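Local coordinates for protein hypothetical glycoside hydrolase (Parabacteroides distasonis, PDB 3TAW) that is of unknown function but probably adopts the five-bladed beta-propeller fold of a family related to the glycoside hydrolases, at residues A11-D15 with G284-F288; F34-R39 with R79-L83; T176-V182 with F200-E205; F311-Y317 with Y338-F344. All blocks are in the same frame, centred on the assembly; numbering follows the deposited sequence.

Overall arrangement
A chain built almost wholly from antiparallel and mixed sheets must be tied together by contacts within and between them, and these four sample both. Contact 1 joins a loop near the N-terminus to strand 281-288 and encloses contacts 2 and 3, which follow in series; contact 4 comes last. Contacts 1 and 2 lie on opposite sides of the chain's centre, about 37 Å between centres. Contacts 1 and 3 reach the same mixed sheet (centres about 17 Å apart) and touch at Phe288 CB and Tyr202 OH, 3.4 Å. Contacts 2 and 4 (centres about 22 Å apart) touch through Arg79 NH1 and Gln316 OE1 at 3.5 Å. Together they tie loops and strands of different blades in a probable five-bladed propeller.

Contact 1 (A11-D15 with G284-F288); sequences AWCLD and GQALF
An irregular N-terminal segment can be fixed to a strand largely through the side chains of that strand. Segment 11-15 has no regular secondary structure, whereas 284-288 is extended; CA atoms stand 7.8 Å apart for Trp12 and Leu287 and 6.9 Å for Cys13 and Gln285, beyond the spacing of paired strands. Trp12 (chi1 p, chi2 -93°) has the largest buried area; its CA-to-CB bond points toward the strand, and the indole packs on it. Leu287, in its t,p rotamer, lays CD2 over one face of this ring, 3.8 Å from the centroid of the five-membered ring and 20° off its normal, a CH-pi contact in which CD2 comes within 3.6 Å of Trp12 CG. At the indole edge, Trp12 CH2 lies 3.6 Å from Gln285 O. Gln285, with chi1 m and chi2 t, reaches outward to make two hydrogen bonds to one residue: Leu14 N donates to Gln285 OE1 (2.9 Å), and Gln285 NE2 donates to Leu14 O (2.8 Å). The carboxamide thus supplies both the acceptor and the donor that a neighbouring strand's backbone would offer. Asp15 turns elsewhere, forming a salt bridge with Lys352. Strand 281-288 pairs antiparallel with both 257-265 and 296-299 in a mixed sheet, so the loop packs on that sheet's side chains, an arrangement consistent with a beta-propeller blade overlaid by the chain's N-terminal segment.

Contact 2 (F34-R39 with R79-L83); sequences FYCPMR and RTSRL
Where two backbones stay well apart, long side chains and a water can fill the gap. Strand 34-36 gives way to residues 37-39 with helical backbone angles, facing Thr80 and strand 81-83; the CA atoms of Cys36 and Arg82 are 10.1 Å apart, those of Met38 and Thr80 10.3 Å. Among direct polar contacts, Arg82 (chi1 m, chi2 t, chi3 t, chi4 87°) donates a weak hydrogen bond from NH2 to Cys36 SG (3.3 Å). That sulfur also accepts from Arg39 N at 3.3 Å, closing the turn after the strand. Water-mediated bonds come next: one water accepts from Arg39 NE (2.9 Å; chi1 m, chi2 m, chi3 t) and Arg82 NH2 (3.0 Å) and donates to Thr80 OG1 (2.7 Å). The hairpin 33-36/41-44 stands beside the four-stranded antiparallel sheet to which strand 81-88 belongs, consistent with a propeller blade, and Arg82 also touches Val43. Arg82 NH1 forms a salt bridge with Asp70, just after strand 61-69, and Thr80 OG1 bonds to Pro115 O. Packing completes the contact: the Phe34 ring edge brings CE1 to 3.5 Å from Arg82 NE, and selenomethionine Met38 brings CE to 3.7 Å from Thr80 OG1.

Contact 3 (T176-V182 with F200-E205); sequences TKSASLV and FMYWGE. With EDO (1,2-ethanediol), chain K; EDO (1,2-ethanediol), chain P.
Antiparallel strands fit by shape as well as by hydrogen bonds. Strands 179-182 and 200-203 run at 155°, with Ser180-Tyr202 the hydrogen-bonded pair and Ala179-Trp203 and Leu181-Met201 the non-hydrogen-bonded ones. Ser180 N to Tyr202 O (2.7 Å), Tyr202 N to Ser180 O (3.0 Å) and Val182 N to Phe200 O (2.9 Å) zip the ladder, which Gly204 N extends to Ser178 O (3.0 Å). On one face, selenomethionine Met201 (chi1 p) lays SE against Ala179 CB (3.8 Å) and Leu181 CD1 (3.9 Å). Small Ala179 meets Trp203 (chi1 p), CB to CB at 3.9 Å, while Thr176 CG2 touches Trp203 CZ3 at 3.6 Å. Val182 CG2 packs against both Phe200 CD1 (3.9 Å) and Tyr202 CE1 (3.7 Å). Gly204 (128/165) takes angles where a CB would strike the preceding carbonyl. Two 1,2-ethanediol molecules, probably from the crystallisation liquor, accept from Thr176 OG1 (O1, 2.6 Å) and Lys177 NZ (O2, 2.7 Å). Such a twisted pair is consistent with adjacent strands of a beta-propeller blade.

Contact 4 (F311-Y317 with Y338-F344); sequences FEKSGQY and YGCADSF
Polar ties at both ends hold the segment 311-317 against the turn of a hairpin. Tyr338 OH donates to Glu312 OE2 (2.8 Å), Glu312 being m at chi1 and t at chi2; its OE1 has a salt bridge with Arg19. At the far end, Gln316 N donates to Ser343 OG (2.9 Å), Tyr317 N to Ala341 O (2.9 Å), and the extended Gln316 side chain (chi1 and chi2 both t) sends NE2 to Asp342 O (2.9 Å). Ala341 (51/38) and Asp342 (58/29) adopt left-handed helical angles, turning the chain between strands 333-340 and 344-350. Ser343 and Phe344 together face Cys340 in a classic beta bulge: Ser343 N and Phe344 N both bond to Cys340 O, at 2.8 and 3.2 Å. The hairpin belongs to the last antiparallel sheet of the chain, consistent with a propeller blade, and Ser343 OG is also bonded to Asp49, at the start of strand 49-58 in the first four-stranded sheet. Packing fills the space between the polar ends. The helix 311-313 finishes here, and Ala341 CB packs against the chain leaving the helix, 3.5 Å from Glu312 O and 3.4 Å from Gly315 N. A CB on Gly315 would clash with Ser343 OG and Ala341 O. Cys340 SG lies at the edge of the Phe311 ring, 5.2 Å from its centroid, while Phe311 CB meets Phe344 CD2 at 3.9 Å.

Contact 1 (A11-D15 with G284-F288)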
loop_
_atom_site.group_PDB
_atom_site.type_symbol
_atom_site.label_atom_id
_atom_site.label_comp_id
_atom_site.label_asym_id
_atom_site.label_seq_id
_atom_site.Cartn_x
_atom_site.Cartn_y
_atom_site.Cartn_z
ATOM N N ALA A 11 18.596 3.622 -14.213
ATOM C CA ALA A 11 17.970 2.708 -15.189
ATOM C C ALA A 11 17.145 1.588 -14.535
ATOM O O ALA A 11 16.203 1.096 -15.139
ATOM C CB ALA A 11 19.021 2.094 -16.100
ATOM N N TRP A 12 17.511 1.197 -13.310
ATOM C CA TRP A 12 16.812 0.140 -12.563
ATOM C C TRP A 12 15.413 0.534 -12.098
ATOM O O TRP A 12 14.630 -0.349 -11.736
ATOM C CB TRP A 12 17.606 -0.269 -11.299
ATOM C CG TRP A 12 17.925 0.889 -10.377
ATOM C CD1 TRP A 12 19.075 1.647 -10.374
ATOM C CD2 TRP A 12 17.091 1.432 -9.333
ATOM N NE1 TRP A 12 19.005 2.614 -9.399
ATOM C CE2 TRP A 12 17.808 2.498 -8.737
ATOM C CE3 TRP A 12 15.829 1.113 -8.835
ATOM C CZ2 TRP A 12 17.283 3.260 -7.689
ATOM C CZ3 TRP A 12 15.316 1.862 -7.770
ATOM C CH2 TRP A 12 16.049 2.915 -7.204
ATOM N N CYS A 13 15.114 1.827 -12.038
ATOM C CA CYS A 13 13.856 2.259 -11.417
ATOM C C CYS A 13 12.680 2.179 -12.384
ATOM O O CYS A 13 12.842 2.160 -13.593
ATOM C CB CYS A 13 13.989 3.642 -10.785
ATOM S SG CYS A 13 13.815 5.034 -11.890
ATOM N N LEU A 14 11.483 2.097 -11.827
ATOM C CA LEU A 14 10.277 2.073 -12.645
ATOM C C LEU A 14 9.762 3.508 -12.715
ATOM O O LEU A 14 8.954 3.953 -11.900
ATOM C CB LEU A 14 9.240 1.109 -12.070
ATOM C CG LEU A 14 7.973 0.931 -12.919
ATOM C CD1 LEU A 14 8.307 0.328 -14.282
ATOM C CD2 LEU A 14 6.978 0.068 -12.176
ATOM N N ASP A 15 10.270 4.233 -13.694
ATOM C CA ASP A 15 9.865 5.610 -13.930
ATOM C C ASP A 15 9.140 5.688 -15.274
ATOM O O ASP A 15 8.640 4.679 -15.770
ATOM C CB ASP A 15 11.070 6.570 -13.791
ATOM C CG ASP A 15 12.197 6.291 -14.771
ATOM O OD1 ASP A 15 12.101 5.400 -15.639
ATOM O OD2 ASP A 15 13.220 7.009 -14.633
ATOM N N GLY A 284 9.159 7.760 -3.718
ATOM C CA GLY A 284 10.534 7.394 -4.067
ATOM C C GLY A 284 10.668 5.919 -4.413
ATOM O O GLY A 284 9.691 5.173 -4.441
ATOM N N GLN A 285 11.894 5.502 -4.711
ATOM C CA GLN A 285 12.183 4.093 -4.974
ATOM C C GLN A 285 13.513 3.694 -4.396
ATOM O O GLN A 285 14.456 4.473 -4.390
ATOM C CB GLN A 285 12.148 3.763 -6.482
ATOM C CG GLN A 285 10.784 4.079 -7.109
ATOM C CD GLN A 285 10.650 3.635 -8.529
ATOM O OE1 GLN A 285 11.363 2.729 -8.992
ATOM N NE2 GLN A 285 9.686 4.233 -9.234
ATOM N N ALA A 286 13.564 2.478 -3.875
ATOM C CA ALA A 286 14.798 1.867 -3.411
ATOM C C ALA A 286 15.040 0.574 -4.172
ATOM O O ALA A 286 14.109 -0.013 -4.721
ATOM C CB ALA A 286 14.739 1.594 -1.918
ATOM N N LEU A 287 16.287 0.123 -4.152
ATOM C CA LEU A 287 16.726 -1.087 -4.826
ATOM C C LEU A 287 17.517 -1.918 -3.837
ATOM O O LEU A 287 18.451 -1.413 -3.201
ATOM C CB LEU A 287 17.615 -0.735 -6.014
ATOM C CG LEU A 287 18.009 -1.868 -6.952
ATOM C CD1 LEU A 287 16.726 -2.325 -7.698
ATOM C CD2 LEU A 287 19.126 -1.425 -7.918
ATOM N N PHE A 288 17.149 -3.191 -3.695
ATOM C CA PHE A 288 17.877 -4.109 -2.833
ATOM C C PHE A 288 18.484 -5.248 -3.634
ATOM O O PHE A 288 18.017 -5.601 -4.721
ATOM C CB PHE A 288 16.949 -4.705 -1.765
ATOM C CG PHE A 288 16.440 -3.694 -0.775
ATOM C CD1 PHE A 288 17.154 -3.417 0.358
ATOM C CD2 PHE A 288 15.253 -2.994 -1.007
ATOM C CE1 PHE A 288 16.697 -2.470 1.268
ATOM C CE2 PHE A 288 14.798 -2.046 -0.087
ATOM C CZ PHE A 288 15.533 -1.793 1.036
#

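Contact 2 (F34-R39 with R79-L83)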
loop_
_atom_site.group_PDB
_atom_site.type_symbol
_atom_site.label_atom_id
_atom_site.label_comp_id
_atom_site.label_asym_id
_atom_site.label_seq_id
_atom_site.Cartn_x
_atom_site.Cartn_y
_atom_site.Cartn_z
ATOM N N PHE A 34 -24.598 0.739 2.473
ATOM C CA PHE A 34 -24.631 -0.686 2.704
ATOM C C PHE A 34 -24.932 -0.973 4.154
ATOM O O PHE A 34 -24.728 -0.117 5.025
ATOM C CB PHE A 34 -23.347 -1.397 2.252
ATOM C CG PHE A 34 -22.351 -1.693 3.357
ATOM C CD1 PHE A 34 -21.755 -0.673 4.075
ATOM C CD2 PHE A 34 -22.005 -3.003 3.651
ATOM C CE1 PHE A 34 -20.836 -0.962 5.099
ATOM C CE2 PHE A 34 -21.067 -3.306 4.651
ATOM C CZ PHE A 34 -20.486 -2.281 5.371
ATOM N N TYR A 35 -25.406 -2.185 4.399
ATOM C CA TYR A 35 -25.740 -2.591 5.758
ATOM C C TYR A 35 -24.513 -3.133 6.460
ATOM O O TYR A 35 -24.011 -4.234 6.140
ATOM C CB TYR A 35 -26.864 -3.610 5.799
ATOM C CG TYR A 35 -27.321 -3.821 7.220
ATOM C CD1 TYR A 35 -28.166 -2.910 7.833
ATOM C CD2 TYR A 35 -26.890 -4.917 7.963
ATOM C CE1 TYR A 35 -28.576 -3.097 9.121
ATOM C CE2 TYR A 35 -27.301 -5.107 9.282
ATOM C CZ TYR A 35 -28.137 -4.176 9.853
ATOM O OH TYR A 35 -28.582 -4.321 11.157
ATOM N N CYS A 36 -24.026 -2.330 7.410
ATOM C CA CYS A 36 -22.803 -2.632 8.144
ATOM C C CYS A 36 -23.050 -3.596 9.295
ATOM O O CYS A 36 -23.866 -3.308 10.187
ATOM C CB CYS A 36 -22.235 -1.347 8.711
ATOM S SG CYS A 36 -20.768 -1.624 9.766
ATOM N N PRO A 37 -22.356 -4.746 9.304
ATOM C CA PRO A 37 -22.567 -5.721 10.370
ATOM C C PRO A 37 -21.909 -5.330 11.689
ATOM O O PRO A 37 -22.227 -5.935 12.711
ATOM C CB PRO A 37 -21.915 -6.993 9.812
ATOM C CG PRO A 37 -20.864 -6.510 8.941
ATOM C CD PRO A 37 -21.348 -5.214 8.328
HETATM N N MSE A 38 -20.985 -4.367 11.652
HETATM C CA MSE A 38 -20.340 -3.846 12.865
HETATM C C MSE A 38 -21.302 -2.899 13.587
HETATM O O MSE A 38 -21.510 -3.033 14.800
HETATM C CB MSE A 38 -19.019 -3.130 12.524
HETATM C CG MSE A 38 -18.311 -2.492 13.725
HETATM SE SE MSE A 38 -16.759 -1.480 13.230
HETATM C CE MSE A 38 -17.597 0.120 12.629
ATOM N N ARG A 39 -21.867 -1.945 12.838
ATOM C CA ARG A 39 -22.828 -0.963 13.354
ATOM C C ARG A 39 -24.245 -1.540 13.459
ATOM O O ARG A 39 -25.083 -1.036 14.224
ATOM C CB ARG A 39 -22.872 0.273 12.430
ATOM C CG ARG A 39 -21.529 0.998 12.190
ATOM C CD ARG A 39 -21.083 1.748 13.420
ATOM N NE ARG A 39 -19.985 2.684 13.170
ATOM C CZ ARG A 39 -19.224 3.189 14.142
ATOM N NH1 ARG A 39 -19.442 2.834 15.396
ATOM N NH2 ARG A 39 -18.229 4.026 13.867
ATOM N N ARG A 79 -12.602 7.893 11.676
ATOM C CA ARG A 79 -13.840 7.327 11.098
ATOM C C ARG A 79 -13.661 5.821 10.846
ATOM O O ARG A 79 -12.870 5.194 11.540
ATOM C CB ARG A 79 -14.254 8.116 9.849
ATOM C CG ARG A 79 -13.214 8.280 8.762
ATOM C CD ARG A 79 -12.384 9.597 8.894
ATOM N NE ARG A 79 -13.258 10.737 8.652
ATOM C CZ ARG A 79 -13.499 11.302 7.469
ATOM N NH1 ARG A 79 -12.880 10.912 6.337
ATOM N NH2 ARG A 79 -14.372 12.286 7.414
ATOM N N THR A 80 -14.430 5.226 9.935
ATOM C CA THR A 80 -14.302 3.799 9.660
ATOM C C THR A 80 -13.881 3.613 8.217
ATOM O O THR A 80 -14.519 4.153 7.304
ATOM C CB THR A 80 -15.607 3.016 9.928
ATOM O OG1 THR A 80 -16.025 3.233 11.282
ATOM C CG2 THR A 80 -15.409 1.499 9.690
ATOM N N SER A 81 -12.819 2.824 8.020
ATOM C CA SER A 81 -12.322 2.479 6.689
ATOM C C SER A 81 -12.818 1.096 6.291
ATOM O O SER A 81 -12.882 0.190 7.121
ATOM C CB SER A 81 -10.787 2.491 6.662
ATOM O OG SER A 81 -10.265 3.810 6.819
ATOM N N ARG A 82 -13.232 0.981 5.037
ATOM C CA ARG A 82 -13.689 -0.248 4.412
ATOM C C ARG A 82 -13.108 -0.243 2.989
ATOM O O ARG A 82 -12.719 0.820 2.476
ATOM C CB ARG A 82 -15.228 -0.297 4.385
ATOM C CG ARG A 82 -15.847 -0.230 5.775
ATOM C CD ARG A 82 -17.369 -0.264 5.729
ATOM N NE ARG A 82 -17.987 -0.161 7.044
ATOM C CZ ARG A 82 -18.284 0.982 7.666
ATOM N NH1 ARG A 82 -17.968 2.161 7.146
ATOM N NH2 ARG A 82 -18.887 0.955 8.849
ATOM N N LEU A 83 -13.016 -1.412 2.360
ATOM C CA LEU A 83 -12.448 -1.495 1.040
ATOM C C LEU A 83 -13.504 -1.719 -0.023
ATOM O O LEU A 83 -14.277 -2.678 0.043
ATOM C CB LEU A 83 -11.436 -2.647 0.966
ATOM C CG LEU A 83 -10.356 -2.667 2.033
ATOM C CD1 LEU A 83 -9.364 -3.773 1.769
ATOM C CD2 LEU A 83 -9.651 -1.279 2.221
HETATM O O HOH W 1 -18.693 3.310 10.651
#

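Contact 3 (T176-V182 with F200-E205)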
loop_
_atom_site.group_PDB
_atom_site.type_symbol
_atom_site.label_atom_id
_atom_site.label_comp_id
_atom_site.label_asym_id
_atom_site.label_seq_id
_atom_site.Cartn_x
_atom_site.Cartn_y
_atom_site.Cartn_z
ATOM N N THR A 176 1.949 -1.201 13.697
ATOM C CA THR A 176 2.515 -1.675 12.449
ATOM C C THR A 176 1.505 -1.469 11.307
ATOM O O THR A 176 0.294 -1.374 11.552
ATOM C CB THR A 176 2.906 -3.165 12.507
ATOM O OG1 THR A 176 1.751 -3.981 12.751
ATOM C CG2 THR A 176 3.969 -3.428 13.631
ATOM N N LYS A 177 2.036 -1.359 10.091
ATOM C CA LYS A 177 1.252 -1.094 8.886
ATOM C C LYS A 177 2.175 -1.064 7.679
ATOM O O LYS A 177 3.402 -1.065 7.834
ATOM C CB LYS A 177 0.511 0.251 8.979
ATOM C CG LYS A 177 1.416 1.438 9.335
ATOM C CD LYS A 177 0.723 2.798 9.195
ATOM C CE LYS A 177 -0.462 2.940 10.130
ATOM N NZ LYS A 177 -1.177 4.245 9.960
ATOM N N SER A 178 1.570 -1.070 6.488
ATOM C CA SER A 178 2.220 -0.700 5.227
ATOM C C SER A 178 3.243 -1.721 4.756
ATOM O O SER A 178 4.455 -1.529 4.920
ATOM C CB SER A 178 2.838 0.704 5.322
ATOM O OG SER A 178 1.844 1.613 5.798
ATOM N N ALA A 179 2.749 -2.796 4.143
ATOM C CA ALA A 179 3.604 -3.913 3.760
ATOM C C ALA A 179 3.663 -4.143 2.256
ATOM O O ALA A 179 2.638 -4.163 1.588
ATOM C CB ALA A 179 3.153 -5.193 4.467
ATOM N N SER A 180 4.875 -4.402 1.767
ATOM C CA SER A 180 5.167 -4.640 0.352
ATOM C C SER A 180 5.804 -6.013 0.200
ATOM O O SER A 180 7.012 -6.178 0.428
ATOM C CB SER A 180 6.151 -3.568 -0.139
ATOM O OG SER A 180 5.582 -2.285 0.040
ATOM N N LEU A 181 4.990 -7.001 -0.168
ATOM C CA LEU A 181 5.482 -8.342 -0.445
ATOM C C LEU A 181 6.353 -8.334 -1.702
ATOM O O LEU A 181 6.105 -7.596 -2.661
ATOM C CB LEU A 181 4.324 -9.314 -0.679
ATOM C CG LEU A 181 3.784 -10.021 0.544
ATOM C CD1 LEU A 181 3.200 -9.033 1.508
ATOM C CD2 LEU A 181 2.729 -11.034 0.048
ATOM N N VAL A 182 7.354 -9.186 -1.706
ATOM C CA VAL A 182 8.176 -9.349 -2.901
ATOM C C VAL A 182 7.442 -10.208 -3.945
ATOM O O VAL A 182 6.951 -11.295 -3.644
ATOM C CB VAL A 182 9.562 -9.903 -2.565
ATOM C CG1 VAL A 182 10.325 -10.239 -3.845
ATOM C CG2 VAL A 182 10.363 -8.865 -1.744
ATOM N N PHE A 200 8.968 -12.918 1.500
ATOM C CA PHE A 200 9.661 -11.747 2.028
ATOM C C PHE A 200 8.812 -10.507 1.838
ATOM O O PHE A 200 8.169 -10.350 0.817
ATOM C CB PHE A 200 11.008 -11.554 1.301
ATOM C CG PHE A 200 11.976 -10.641 2.020
ATOM C CD1 PHE A 200 11.935 -9.281 1.824
ATOM C CD2 PHE A 200 12.946 -11.155 2.871
ATOM C CE1 PHE A 200 12.822 -8.430 2.482
ATOM C CE2 PHE A 200 13.827 -10.306 3.537
ATOM C CZ PHE A 200 13.769 -8.955 3.338
HETATM N N MSE A 201 8.814 -9.620 2.829
HETATM C CA MSE A 201 8.220 -8.313 2.621
HETATM C C MSE A 201 9.037 -7.219 3.280
HETATM O O MSE A 201 9.778 -7.456 4.244
HETATM C CB MSE A 201 6.762 -8.275 3.100
HETATM C CG MSE A 201 6.590 -8.499 4.568
HETATM SE SE MSE A 201 4.719 -8.546 5.088
HETATM C CE MSE A 201 5.045 -8.364 6.982
ATOM N N TYR A 202 8.931 -6.032 2.687
ATOM C CA TYR A 202 9.376 -4.783 3.296
ATOM C C TYR A 202 8.137 -4.200 3.948
ATOM O O TYR A 202 7.021 -4.299 3.388
ATOM C CB TYR A 202 9.968 -3.826 2.238
ATOM C CG TYR A 202 11.125 -4.446 1.518
ATOM C CD1 TYR A 202 10.924 -5.217 0.374
ATOM C CD2 TYR A 202 12.423 -4.297 1.987
ATOM C CE1 TYR A 202 11.988 -5.824 -0.280
ATOM C CE2 TYR A 202 13.501 -4.919 1.341
ATOM C CZ TYR A 202 13.273 -5.680 0.216
ATOM O OH TYR A 202 14.305 -6.301 -0.454
ATOM N N TRP A 203 8.273 -3.633 5.136
ATOM C CA TRP A 203 7.109 -3.014 5.765
ATOM C C TRP A 203 7.528 -1.836 6.629
ATOM O O TRP A 203 8.696 -1.707 7.017
ATOM C CB TRP A 203 6.303 -4.065 6.563
ATOM C CG TRP A 203 7.033 -4.534 7.782
ATOM C CD1 TRP A 203 7.987 -5.504 7.847
ATOM C CD2 TRP A 203 6.923 -3.984 9.091
ATOM N NE1 TRP A 203 8.452 -5.620 9.126
ATOM C CE2 TRP A 203 7.813 -4.693 9.918
ATOM C CE3 TRP A 203 6.142 -2.972 9.646
ATOM C CZ2 TRP A 203 7.961 -4.412 11.276
ATOM C CZ3 TRP A 203 6.276 -2.692 10.985
ATOM C CH2 TRP A 203 7.196 -3.403 11.795
ATOM N N GLY A 204 6.572 -0.968 6.916
ATOM C CA GLY A 204 6.794 0.116 7.863
ATOM C C GLY A 204 6.440 1.489 7.344
ATOM O O GLY A 204 6.288 1.699 6.136
ATOM N N GLU A 205 6.343 2.417 8.285
ATOM C CA GLU A 205 6.059 3.831 8.050
ATOM C C GLU A 205 7.245 4.721 8.501
ATOM O O GLU A 205 7.712 5.548 7.747
ATOM C CB GLU A 205 4.796 4.215 8.835
ATOM C CG GLU A 205 4.410 5.671 8.771
ATOM C CD GLU A 205 3.286 6.049 9.746
ATOM O OE1 GLU A 205 3.114 5.408 10.809
ATOM O OE2 GLU A 205 2.598 7.037 9.468
HETATM C C1 EDO K . 1.755 -6.193 15.203
HETATM O O1 EDO K . 1.151 -4.917 15.121
HETATM C C2 EDO K . 0.977 -7.331 14.525
HETATM O O2 EDO K . 1.139 -7.465 13.112
HETATM C C1 EDO P . -3.620 5.208 12.979
HETATM O O1 EDO P . -2.273 4.738 12.840
HETATM C C2 EDO P . -4.501 4.404 12.042
HETATM O O2 EDO P . -3.763 4.129 10.853
HETATM O O HOH W 2 7.726 -12.945 -1.098
#

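Contact 4 (F311-Y317 with Y338-F344)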
loop_
_atom_site.group_PDB
_atom_site.type_symbol
_atom_site.label_atom_id
_atom_site.label_comp_id
_atom_site.label_asym_id
_atom_site.label_seq_id
_atom_site.Cartn_x
_atom_site.Cartn_y
_atom_site.Cartn_z
ATOM N N PHE A 311 -6.056 18.468 -6.299
ATOM C CA PHE A 311 -6.610 17.422 -5.429
ATOM C C PHE A 311 -5.566 16.434 -4.879
ATOM O O PHE A 311 -5.890 15.596 -4.036
ATOM C CB PHE A 311 -7.718 16.667 -6.171
ATOM C CG PHE A 311 -7.287 16.101 -7.483
ATOM C CD1 PHE A 311 -6.625 14.876 -7.536
ATOM C CD2 PHE A 311 -7.563 16.756 -8.665
ATOM C CE1 PHE A 311 -6.226 14.329 -8.733
ATOM C CE2 PHE A 311 -7.157 16.202 -9.898
ATOM C CZ PHE A 311 -6.490 14.985 -9.918
ATOM N N GLU A 312 -4.330 16.535 -5.380
ATOM C CA GLU A 312 -3.154 15.867 -4.804
ATOM C C GLU A 312 -2.456 16.739 -3.762
ATOM O O GLU A 312 -1.941 16.226 -2.763
ATOM C CB GLU A 312 -2.141 15.501 -5.904
ATOM C CG GLU A 312 -2.665 14.559 -6.966
ATOM C CD GLU A 312 -1.774 14.420 -8.180
ATOM O OE1 GLU A 312 -0.829 15.228 -8.365
ATOM O OE2 GLU A 312 -2.005 13.475 -8.970
ATOM N N LYS A 313 -2.466 18.049 -3.989
ATOM C CA LYS A 313 -1.725 19.009 -3.149
ATOM C C LYS A 313 -2.372 19.261 -1.798
ATOM O O LYS A 313 -1.678 19.644 -0.842
ATOM C CB LYS A 313 -1.519 20.342 -3.878
ATOM C CG LYS A 313 -0.432 20.275 -4.946
ATOM C CD LYS A 313 -0.315 21.584 -5.693
ATOM C CE LYS A 313 0.881 21.557 -6.620
ATOM N NZ LYS A 313 1.075 22.866 -7.346
ATOM N N SER A 314 -3.691 19.071 -1.718
ATOM C CA SER A 314 -4.427 19.298 -0.475
ATOM C C SER A 314 -5.761 18.548 -0.481
ATOM O O SER A 314 -6.402 18.415 -1.515
ATOM C CB SER A 314 -4.645 20.799 -0.262
ATOM O OG SER A 314 -5.192 21.084 1.018
ATOM N N GLY A 315 -6.157 18.046 0.680
ATOM C CA GLY A 315 -7.426 17.349 0.840
ATOM C C GLY A 315 -7.580 17.009 2.301
ATOM O O GLY A 315 -7.208 17.818 3.166
ATOM N N GLN A 316 -8.075 15.810 2.596
ATOM C CA GLN A 316 -8.207 15.388 3.984
ATOM C C GLN A 316 -6.862 15.527 4.707
ATOM O O GLN A 316 -6.804 15.902 5.879
ATOM C CB GLN A 316 -8.728 13.951 4.117
ATOM C CG GLN A 316 -8.757 13.528 5.597
ATOM C CD GLN A 316 -9.276 12.124 5.905
ATOM O OE1 GLN A 316 -9.609 11.864 7.072
ATOM N NE2 GLN A 316 -9.306 11.214 4.919
ATOM N N TYR A 317 -5.791 15.202 3.992
ATOM C CA TYR A 317 -4.436 15.485 4.434
ATOM C C TYR A 317 -4.039 16.816 3.816
ATOM O O TYR A 317 -3.869 16.911 2.604
ATOM C CB TYR A 317 -3.478 14.378 4.002
ATOM C CG TYR A 317 -2.085 14.593 4.557
ATOM C CD1 TYR A 317 -1.836 14.451 5.921
ATOM C CD2 TYR A 317 -1.051 15.015 3.740
ATOM C CE1 TYR A 317 -0.580 14.712 6.455
ATOM C CE2 TYR A 317 0.222 15.250 4.253
ATOM C CZ TYR A 317 0.450 15.084 5.606
ATOM O OH TYR A 317 1.704 15.313 6.114
ATOM N N TYR A 338 -2.637 5.500 -6.723
ATOM C CA TYR A 338 -2.180 6.200 -5.558
ATOM C C TYR A 338 -3.275 7.038 -4.915
ATOM O O TYR A 338 -4.230 7.491 -5.583
ATOM C CB TYR A 338 -0.940 7.047 -5.906
ATOM C CG TYR A 338 -1.111 8.090 -6.999
ATOM C CD1 TYR A 338 -0.924 7.770 -8.336
ATOM C CD2 TYR A 338 -1.401 9.407 -6.681
ATOM C CE1 TYR A 338 -1.057 8.712 -9.331
ATOM C CE2 TYR A 338 -1.537 10.374 -7.666
ATOM C CZ TYR A 338 -1.350 10.023 -8.983
ATOM O OH TYR A 338 -1.473 10.959 -9.974
ATOM N N GLY A 339 -3.131 7.254 -3.614
ATOM C CA GLY A 339 -4.034 8.124 -2.872
ATOM C C GLY A 339 -3.651 9.574 -3.147
ATOM O O GLY A 339 -2.463 9.896 -3.272
ATOM N N CYS A 340 -4.650 10.444 -3.217
ATOM C CA CYS A 340 -4.451 11.895 -3.437
ATOM C C CYS A 340 -4.904 12.654 -2.213
ATOM O O CYS A 340 -6.113 12.784 -1.967
ATOM C CB CYS A 340 -5.248 12.377 -4.636
ATOM S SG CYS A 340 -4.836 11.541 -6.196
ATOM N N ALA A 341 -3.934 13.104 -1.413
ATOM C CA ALA A 341 -4.202 13.906 -0.207
ATOM C C ALA A 341 -5.255 13.278 0.727
ATOM O O ALA A 341 -6.064 13.989 1.332
ATOM C CB ALA A 341 -4.580 15.370 -0.601
ATOM N N ASP A 342 -5.214 11.942 0.844
ATOM C CA ASP A 342 -6.147 11.149 1.666
ATOM C C ASP A 342 -7.613 11.346 1.263
ATOM O O ASP A 342 -8.522 11.193 2.099
ATOM C CB ASP A 342 -5.967 11.417 3.173
ATOM C CG ASP A 342 -4.726 10.752 3.761
ATOM O OD1 ASP A 342 -3.974 10.085 3.018
ATOM O OD2 ASP A 342 -4.571 10.858 4.992
ATOM N N SER A 343 -7.847 11.652 -0.013
ATOM C CA SER A 343 -9.194 12.003 -0.465
ATOM C C SER A 343 -9.691 11.354 -1.742
ATOM O O SER A 343 -10.906 11.144 -1.873
ATOM C CB SER A 343 -9.337 13.516 -0.605
ATOM O OG SER A 343 -9.356 14.132 0.675
ATOM N N PHE A 344 -8.788 11.101 -2.694
ATOM C CA PHE A 344 -9.144 10.518 -3.991
ATOM C C PHE A 344 -8.158 9.416 -4.393
ATOM O O PHE A 344 -7.093 9.278 -3.785
ATOM C CB PHE A 344 -9.186 11.563 -5.101
ATOM C CG PHE A 344 -10.110 12.730 -4.808
ATOM C CD1 PHE A 344 -11.456 12.645 -5.072
ATOM C CD2 PHE A 344 -9.615 13.908 -4.264
ATOM C CE1 PHE A 344 -12.312 13.720 -4.802
ATOM C CE2 PHE A 344 -10.476 14.975 -3.978
ATOM C CZ PHE A 344 -11.813 14.870 -4.255
#